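Long-range contact in NAD-dependent formate dehydrogenase gamma subunit (Cupriavidus necator, PDB 6VW7), which carries a [2Fe-2S] cluster in the cytosolic NAD-dependent formate dehydrogenase, probably relaying electrons in partnership with the beta subunit: residues R75-A89 with D118-G130. Sequence-based numbering, arbitrary orientation. Where two conformers were deposited one is given.
Sequences RQQPAGRHVVQVCRA and DGQVTLEPVYCLG. With FES (Fe2/s2 (inorganic) cluster), chain E.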
ATOM      1  N   ARG A  75     -15.928 -12.275   8.576  1.00 35.63           N
ATOM      2  CA  ARG A  75     -17.206 -12.866   8.215  0.57 38.97           C
ATOM      3  C   ARG A  75     -17.724 -13.706   9.369  1.00 38.55           C
ATOM      4  O   ARG A  75     -16.950 -14.302  10.122  1.00 37.29           O
ATOM      5  CB  ARG A  75     -17.123 -13.697   6.923  0.57 41.30           C
ATOM      6  CG  ARG A  75     -15.954 -14.643   6.800  0.57 41.80           C
ATOM      7  CD  ARG A  75     -15.931 -15.278   5.404  0.57 42.31           C
ATOM      8  NE  ARG A  75     -15.581 -14.320   4.359  0.57 42.49           N
ATOM      9  CZ  ARG A  75     -16.418 -13.863   3.428  0.57 41.95           C
ATOM     10  NH1 ARG A  75     -17.678 -14.278   3.387  0.57 43.35           N
ATOM     11  NH2 ARG A  75     -15.990 -12.992   2.528  0.57 39.40           N
ATOM     12  N   GLN A  76     -19.045 -13.709   9.523  1.00 41.86           N
ATOM     13  CA  GLN A  76     -19.713 -14.430  10.596  1.00 44.54           C
ATOM     14  C   GLN A  76     -20.333 -15.743  10.140  1.00 42.87           C
ATOM     15  O   GLN A  76     -20.964 -16.424  10.947  1.00 43.55           O
ATOM     16  CB  GLN A  76     -20.776 -13.535  11.241  1.00 48.18           C
ATOM     17  CG  GLN A  76     -20.163 -12.386  12.011  1.00 50.53           C
ATOM     18  CD  GLN A  76     -21.185 -11.417  12.572  1.00 55.31           C
ATOM     19  OE1 GLN A  76     -21.435 -11.393  13.781  1.00 58.20           O
ATOM     20  NE2 GLN A  76     -21.769 -10.594  11.697  1.00 54.75           N
ATOM     21  N   GLN A  77     -20.197 -16.095   8.868  1.00 42.07           N
ATOM     22  CA  GLN A  77     -20.656 -17.365   8.334  1.00 42.46           C
ATOM     23  C   GLN A  77     -19.617 -17.855   7.338  1.00 41.30           C
ATOM     24  O   GLN A  77     -18.927 -17.041   6.718  1.00 36.47           O
ATOM     25  CB  GLN A  77     -22.025 -17.230   7.644  1.00 44.06           C
ATOM     26  N   PRO A  78     -19.492 -19.168   7.148  1.00 45.23           N
ATOM     27  CA  PRO A  78     -18.458 -19.675   6.237  1.00 45.83           C
ATOM     28  C   PRO A  78     -18.638 -19.132   4.825  1.00 45.05           C
ATOM     29  O   PRO A  78     -19.754 -18.882   4.368  1.00 45.96           O
ATOM     30  CB  PRO A  78     -18.662 -21.194   6.277  1.00 46.94           C
ATOM     31  CG  PRO A  78     -19.379 -21.447   7.559  1.00 48.10           C
ATOM     32  CD  PRO A  78     -20.250 -20.255   7.789  1.00 47.07           C
ATOM     33  N   ALA A  79     -17.517 -18.895   4.154  1.00 43.65           N
ATOM     34  CA  ALA A  79     -17.535 -18.549   2.743  1.00 43.95           C
ATOM     35  C   ALA A  79     -17.542 -19.836   1.925  1.00 45.12           C
ATOM     36  O   ALA A  79     -17.447 -20.937   2.465  1.00 46.02           O
ATOM     37  CB  ALA A  79     -16.338 -17.671   2.388  1.00 41.99           C
ATOM     38  N   GLY A  80     -17.647 -19.710   0.605  1.00 45.62           N
ATOM     39  CA  GLY A  80     -17.480 -20.871  -0.253  1.00 46.46           C
ATOM     40  C   GLY A  80     -16.060 -21.386  -0.184  1.00 45.60           C
ATOM     41  O   GLY A  80     -15.265 -20.857   0.596  1.00 42.60           O
ATOM     42  N   ARG A  81     -15.719 -22.407  -0.982  1.00 48.73           N
ATOM     43  CA  ARG A  81     -14.369 -22.969  -0.923  1.00 49.18           C
ATOM     44  C   ARG A  81     -13.313 -21.907  -1.223  1.00 44.58           C
ATOM     45  O   ARG A  81     -12.269 -21.863  -0.562  1.00 43.67           O
ATOM     46  CB  ARG A  81     -14.243 -24.147  -1.896  1.00 55.50           C
ATOM     47  CG  ARG A  81     -13.254 -25.281  -1.483  1.00 61.60           C
ATOM     48  CD  ARG A  81     -11.898 -24.723  -1.060  1.00 65.18           C
ATOM     49  NE  ARG A  81     -10.778 -25.658  -1.089  1.00 68.30           N
ATOM     50  CZ  ARG A  81      -9.528 -25.312  -0.783  1.00 67.61           C
ATOM     51  NH1 ARG A  81      -9.250 -24.061  -0.421  1.00 65.73           N
ATOM     52  NH2 ARG A  81      -8.555 -26.212  -0.836  1.00 67.54           N
ATOM     53  N   HIS A  82     -13.564 -21.039  -2.207  1.00 43.15           N
ATOM     54  CA  HIS A  82     -12.610 -20.008  -2.605  1.00 39.70           C
ATOM     55  C   HIS A  82     -13.268 -18.634  -2.542  1.00 40.26           C
ATOM     56  O   HIS A  82     -14.379 -18.450  -3.049  1.00 39.59           O
ATOM     57  CB  HIS A  82     -12.093 -20.266  -4.019  1.00 40.58           C
ATOM     58  CG  HIS A  82     -11.466 -21.609  -4.192  1.00 45.11           C
ATOM     59  ND1 HIS A  82     -10.206 -21.904  -3.719  1.00 44.99           N
ATOM     60  CD2 HIS A  82     -11.923 -22.738  -4.782  1.00 47.27           C
ATOM     61  CE1 HIS A  82      -9.917 -23.161  -4.003  1.00 46.19           C
ATOM     62  NE2 HIS A  82     -10.942 -23.690  -4.647  1.00 47.90           N
ATOM     63  N   VAL A  83     -12.583 -17.678  -1.920  1.00 39.13           N
ATOM     64  CA  VAL A  83     -12.998 -16.281  -1.921  1.00 38.00           C
ATOM     65  C   VAL A  83     -12.216 -15.583  -3.024  1.00 35.59           C
ATOM     66  O   VAL A  83     -10.988 -15.441  -2.939  1.00 36.34           O
ATOM     67  CB  VAL A  83     -12.763 -15.599  -0.566  1.00 38.82           C
ATOM     68  CG1 VAL A  83     -13.162 -14.133  -0.654  1.00 38.49           C
ATOM     69  CG2 VAL A  83     -13.545 -16.290   0.527  1.00 39.07           C
ATOM     70  N   VAL A  84     -12.922 -15.160  -4.060  1.00 31.43           N
ATOM     71  CA  VAL A  84     -12.336 -14.440  -5.182  1.00 30.58           C
ATOM     72  C   VAL A  84     -12.637 -12.960  -4.970  1.00 30.98           C
ATOM     73  O   VAL A  84     -13.806 -12.565  -4.989  1.00 31.13           O
ATOM     74  CB  VAL A  84     -12.905 -14.929  -6.520  1.00 31.93           C
ATOM     75  CG1 VAL A  84     -12.304 -14.136  -7.673  1.00 33.48           C
ATOM     76  CG2 VAL A  84     -12.648 -16.409  -6.694  1.00 35.06           C
ATOM     77  N   GLN A  85     -11.597 -12.151  -4.728  1.00 29.53           N
ATOM     78  CA  GLN A  85     -11.725 -10.704  -4.549  1.00 30.94           C
ATOM     79  C   GLN A  85     -11.373 -10.001  -5.851  1.00 32.35           C
ATOM     80  O   GLN A  85     -10.276 -10.200  -6.385  1.00 34.18           O
ATOM     81  CB  GLN A  85     -10.817 -10.187  -3.430  1.00 29.52           C
ATOM     82  CG  GLN A  85     -11.055 -10.843  -2.082  1.00 31.45           C
ATOM     83  CD  GLN A  85     -10.040 -10.398  -1.049  1.00 32.25           C
ATOM     84  OE1 GLN A  85     -10.068  -9.262  -0.606  1.00 33.32           O
ATOM     85  NE2 GLN A  85      -9.148 -11.295  -0.657  1.00 33.22           N
ATOM     86  N   VAL A  86     -12.294  -9.178  -6.348  1.00 31.56           N
ATOM     87  CA  VAL A  86     -12.104  -8.383  -7.559  1.00 30.09           C
ATOM     88  C   VAL A  86     -11.939  -6.922  -7.147  1.00 30.09           C
ATOM     89  O   VAL A  86     -12.820  -6.345  -6.494  1.00 30.47           O
ATOM     90  CB  VAL A  86     -13.288  -8.553  -8.527  1.00 31.67           C
ATOM     91  CG1 VAL A  86     -13.098  -7.693  -9.789  1.00 29.32           C
ATOM     92  CG2 VAL A  86     -13.490 -10.036  -8.863  1.00 33.08           C
ATOM     93  N   CYS A  87     -10.820  -6.316  -7.534  1.00 28.64           N
ATOM     94  CA  CYS A  87     -10.587  -4.926  -7.169  1.00 29.97           C
ATOM     95  C   CYS A  87     -11.538  -4.004  -7.919  1.00 27.45           C
ATOM     96  O   CYS A  87     -11.731  -4.145  -9.129  1.00 27.79           O
ATOM     97  CB  CYS A  87      -9.145  -4.513  -7.442  1.00 27.57           C
ATOM     98  SG  CYS A  87      -8.898  -2.787  -6.930  1.00 25.12           S
ATOM     99  N   ARG A  88     -12.149  -3.076  -7.180  1.00 26.33           N
ATOM    100  CA  ARG A  88     -13.118  -2.130  -7.708  1.00 30.42           C
ATOM    101  C   ARG A  88     -12.634  -0.689  -7.658  1.00 25.51           C
ATOM    102  O   ARG A  88     -13.401   0.220  -7.992  1.00 27.50           O
ATOM    103  CB  ARG A  88     -14.438  -2.250  -6.941  1.00 37.72           C
ATOM    104  CG  ARG A  88     -15.240  -3.532  -7.182  1.00 44.80           C
ATOM    105  CD  ARG A  88     -16.663  -3.285  -6.682  1.00 51.35           C
ATOM    106  NE  ARG A  88     -17.205  -2.052  -7.260  1.00 56.78           N
ATOM    107  CZ  ARG A  88     -17.956  -1.171  -6.592  1.00 58.36           C
ATOM    108  NH1 ARG A  88     -18.278  -1.381  -5.317  1.00 59.35           N
ATOM    109  NH2 ARG A  88     -18.391  -0.073  -7.205  1.00 57.85           N
ATOM    110  N   ALA A  89     -11.399  -0.453  -7.229  1.00 24.36           N
ATOM    111  CA  ALA A  89     -10.908   0.892  -6.974  1.00 26.32           C
ATOM    112  C   ALA A  89     -10.353   1.527  -8.254  1.00 27.61           C
ATOM    113  O   ALA A  89     -10.311   0.906  -9.322  1.00 28.90           O
ATOM    114  CB  ALA A  89      -9.861   0.868  -5.863  1.00 25.81           C
ATOM    115  N   ASP A 118     -23.042 -23.884  -6.435  1.00 57.82           N
ATOM    116  CA  ASP A 118     -22.271 -25.072  -6.079  1.00 61.10           C
ATOM    117  C   ASP A 118     -21.328 -24.841  -4.901  1.00 57.92           C
ATOM    118  O   ASP A 118     -20.534 -25.733  -4.580  1.00 58.66           O
ATOM    119  CB  ASP A 118     -21.479 -25.579  -7.292  1.00 65.94           C
ATOM    120  CG  ASP A 118     -20.335 -24.653  -7.687  1.00 68.39           C
ATOM    121  OD1 ASP A 118     -20.373 -23.452  -7.345  1.00 68.52           O
ATOM    122  OD2 ASP A 118     -19.394 -25.133  -8.356  1.00 69.69           O
ATOM    123  N   GLY A 119     -21.382 -23.668  -4.267  1.00 56.67           N
ATOM    124  CA  GLY A 119     -20.570 -23.370  -3.100  1.00 53.25           C
ATOM    125  C   GLY A 119     -19.074 -23.286  -3.319  1.00 51.41           C
ATOM    126  O   GLY A 119     -18.321 -23.278  -2.336  1.00 48.45           O
ATOM    127  N   GLN A 120     -18.608 -23.214  -4.565  1.00 52.38           N
ATOM    128  CA  GLN A 120     -17.171 -23.241  -4.827  1.00 51.68           C
ATOM    129  C   GLN A 120     -16.516 -21.869  -4.726  1.00 48.15           C
ATOM    130  O   GLN A 120     -15.352 -21.772  -4.313  1.00 45.58           O
ATOM    131  CB  GLN A 120     -16.899 -23.832  -6.215  1.00 55.87           C
ATOM    132  CG  GLN A 120     -17.059 -25.344  -6.267  1.00 58.90           C
ATOM    133  CD  GLN A 120     -16.343 -26.036  -5.127  1.00 59.71           C
ATOM    134  OE1 GLN A 120     -15.114 -26.024  -5.050  1.00 60.66           O
ATOM    135  NE2 GLN A 120     -17.114 -26.627  -4.218  1.00 58.46           N
ATOM    136  N   VAL A 121     -17.231 -20.803  -5.071  1.00 45.92           N
ATOM    137  CA  VAL A 121     -16.652 -19.469  -5.145  1.00 42.68           C
ATOM    138  C   VAL A 121     -17.537 -18.497  -4.379  1.00 42.65           C
ATOM    139  O   VAL A 121     -18.761 -18.495  -4.550  1.00 42.31           O
ATOM    140  CB  VAL A 121     -16.482 -19.002  -6.605  1.00 41.62           C
ATOM    141  CG1 VAL A 121     -16.162 -17.495  -6.664  1.00 40.28           C
ATOM    142  CG2 VAL A 121     -15.393 -19.798  -7.291  1.00 39.55           C
ATOM    143  N   THR A 122     -16.917 -17.683  -3.530  1.00 41.88           N
ATOM    144  CA  THR A 122     -17.543 -16.494  -2.959  1.00 41.32           C
ATOM    145  C   THR A 122     -16.918 -15.275  -3.626  1.00 39.67           C
ATOM    146  O   THR A 122     -15.693 -15.107  -3.595  1.00 39.67           O
ATOM    147  CB  THR A 122     -17.356 -16.433  -1.441  1.00 41.23           C
ATOM    148  OG1 THR A 122     -18.110 -17.485  -0.820  1.00 44.60           O
ATOM    149  CG2 THR A 122     -17.819 -15.091  -0.893  1.00 41.39           C
ATOM    150  N   LEU A 123     -17.758 -14.435  -4.223  1.00 40.05           N
ATOM    151  CA  LEU A 123     -17.320 -13.243  -4.942  1.00 38.76           C
ATOM    152  C   LEU A 123     -17.383 -12.036  -4.008  1.00 36.32           C
ATOM    153  O   LEU A 123     -18.450 -11.725  -3.468  1.00 34.90           O
ATOM    154  CB  LEU A 123     -18.195 -13.022  -6.172  1.00 40.17           C
ATOM    155  CG  LEU A 123     -17.842 -11.853  -7.087  1.00 39.80           C
ATOM    156  CD1 LEU A 123     -16.471 -12.076  -7.689  1.00 37.35           C
ATOM    157  CD2 LEU A 123     -18.904 -11.737  -8.164  1.00 41.43           C
ATOM    158  N   GLU A 124     -16.242 -11.373  -3.804  1.00 36.49           N
ATOM    159  CA  GLU A 124     -16.133 -10.218  -2.919  1.00 38.26           C
ATOM    160  C   GLU A 124     -15.452  -9.056  -3.626  1.00 35.97           C
ATOM    161  O   GLU A 124     -14.520  -9.269  -4.412  1.00 34.03           O
ATOM    162  CB  GLU A 124     -15.326 -10.565  -1.659  1.00 42.26           C
ATOM    163  CG  GLU A 124     -15.951 -11.622  -0.763  1.00 47.40           C
ATOM    164  CD  GLU A 124     -17.002 -11.057   0.182  1.00 52.33           C
ATOM    165  OE1 GLU A 124     -17.327  -9.849   0.098  1.00 53.31           O
ATOM    166  OE2 GLU A 124     -17.501 -11.835   1.021  1.00 55.17           O
ATOM    167  N   PRO A 125     -15.865  -7.817  -3.352  1.00 33.80           N
ATOM    168  CA  PRO A 125     -15.086  -6.675  -3.820  1.00 32.92           C
ATOM    169  C   PRO A 125     -13.932  -6.417  -2.865  1.00 30.92           C
ATOM    170  O   PRO A 125     -13.975  -6.760  -1.682  1.00 33.08           O
ATOM    171  CB  PRO A 125     -16.102  -5.523  -3.806  1.00 33.44           C
ATOM    172  CG  PRO A 125     -16.975  -5.851  -2.623  1.00 33.96           C
ATOM    173  CD  PRO A 125     -16.993  -7.390  -2.504  1.00 34.33           C
ATOM    174  N   VAL A 126     -12.870  -5.847  -3.409  1.00 27.33           N
ATOM    175  CA  VAL A 126     -11.769  -5.322  -2.615  1.00 25.45           C
ATOM    176  C   VAL A 126     -11.418  -3.964  -3.202  1.00 27.06           C
ATOM    177  O   VAL A 126     -11.643  -3.712  -4.390  1.00 27.41           O
ATOM    178  CB  VAL A 126     -10.555  -6.285  -2.607  1.00 25.04           C
ATOM    179  CG1 VAL A 126     -10.022  -6.503  -4.023  1.00 23.89           C
ATOM    180  CG2 VAL A 126      -9.456  -5.794  -1.656  1.00 23.20           C
ATOM    181  N   TYR A 127     -10.915  -3.065  -2.356  1.00 24.98           N
ATOM    182  CA  TYR A 127     -10.633  -1.686  -2.753  1.00 25.36           C
ATOM    183  C   TYR A 127      -9.124  -1.462  -2.699  1.00 23.71           C
ATOM    184  O   TYR A 127      -8.569  -0.979  -1.707  1.00 22.56           O
ATOM    185  CB  TYR A 127     -11.446  -0.708  -1.868  1.00 28.03           C
ATOM    186  CG  TYR A 127     -12.926  -0.965  -2.104  1.00 31.41           C
ATOM    187  CD1 TYR A 127     -13.560  -0.476  -3.241  1.00 30.92           C
ATOM    188  CD2 TYR A 127     -13.659  -1.778  -1.245  1.00 32.44           C
ATOM    189  CE1 TYR A 127     -14.902  -0.759  -3.497  1.00 33.45           C
ATOM    190  CE2 TYR A 127     -15.003  -2.052  -1.483  1.00 32.71           C
ATOM    191  CZ  TYR A 127     -15.613  -1.550  -2.605  1.00 35.09           C
ATOM    192  OH  TYR A 127     -16.944  -1.841  -2.833  1.00 37.41           O
ATOM    193  N   CYS A 128      -8.465  -1.856  -3.795  1.00 27.21           N
ATOM    194  CA  CYS A 128      -7.023  -1.795  -4.049  1.00 24.84           C
ATOM    195  C   CYS A 128      -6.256  -2.932  -3.374  1.00 24.85           C
ATOM    196  O   CYS A 128      -6.334  -3.141  -2.158  1.00 23.40           O
ATOM    197  CB  CYS A 128      -6.441  -0.442  -3.632  1.00 23.08           C
ATOM    198  SG  CYS A 128      -4.750  -0.224  -4.168  1.00 22.00           S
ATOM    199  N   LEU A 129      -5.501  -3.672  -4.179  1.00 25.86           N
ATOM    200  CA  LEU A 129      -4.597  -4.706  -3.692  1.00 25.19           C
ATOM    201  C   LEU A 129      -3.140  -4.269  -3.743  1.00 22.37           C
ATOM    202  O   LEU A 129      -2.245  -5.109  -3.585  1.00 20.89           O
ATOM    203  CB  LEU A 129      -4.786  -5.985  -4.503  1.00 25.05           C
ATOM    204  CG  LEU A 129      -6.166  -6.626  -4.319  1.00 27.77           C
ATOM    205  CD1 LEU A 129      -6.507  -7.598  -5.466  1.00 25.63           C
ATOM    206  CD2 LEU A 129      -6.204  -7.335  -2.968  1.00 27.95           C
ATOM    207  N   GLY A 130      -2.882  -2.975  -3.964  1.00 21.89           N
ATOM    208  CA  GLY A 130      -1.519  -2.534  -4.174  1.00 17.82           C
ATOM    209  C   GLY A 130      -0.905  -3.095  -5.438  1.00 19.73           C
ATOM    210  O   GLY A 130       0.317  -3.149  -5.555  1.00 20.88           O
TER
HETATM  211 FE1  FES E 301      -6.867  -2.128  -8.006  1.00 26.86          FE
HETATM  212 FE2  FES E 301      -4.927  -0.785  -6.698  1.00 40.07          FE
HETATM  213  S1  FES E 301      -4.955  -2.957  -7.225  1.00 26.45           S
HETATM  214  S2  FES E 301      -6.772   0.030  -7.695  1.00 24.65           S
HETATM  215  O   HOH W   1     -12.306  -7.787   0.164  1.00 35.28           O
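Cys87 and Cys128 meet at one end of a parallel strand pair, where each hands a thiolate to a different iron of the [2Fe-2S] cluster: Cys87 SG lies 2.4 Å from FE1 and Cys128 SG 2.6 Å from FE2, with Cys92 and Cys132 completing the two sites. The Cys87 sulfur is further gripped by the backbone N of Ala89 and, weakly, by that of Cys128 (3.3 Å from N to SG), contacts that would be expected to stabilise its negative charge. Beside it, Arg88 runs alongside Tyr127, its CD resting on Pro125 CB at 3.7 Å and its NH1 in the plane of the tyrosine ring, at the edge; the guanidinium also forms a salt bridge with Glu436 of the beta subunit.

Behind the cluster, strands 82-87 and 121-126 are laced by a ladder running from His82 N–Gln120 O to Arg88 N–Val126 O. On one face, Val84 CG2 meets Val121 CG1 (3.7 Å) and Val86 CG2 meets Leu123 CD1; Val86, Val121 and Leu123 pack on helix 97-108, Val84 on helix 150-160. On the other, a water bridges Gln85 OE1 and Pro125 O, while Glu124, folded back at chi2 (-83°), has OE1 held by His113; its salt bridge to one Arg75 conformer is doubtfully short. Farther along, Gly80 N donates to Thr122 OG1 (2.7 Å, 167° at the hydrogen), a hydroxyl shared with Thr115. Parallel neighbours joined through helices 90-94 and 97-108 and strand 114-115, with the cluster at their C-terminal ends, fit the thioredoxin-like [2Fe-2S] ferredoxin fold of the complex I 24 kDa family.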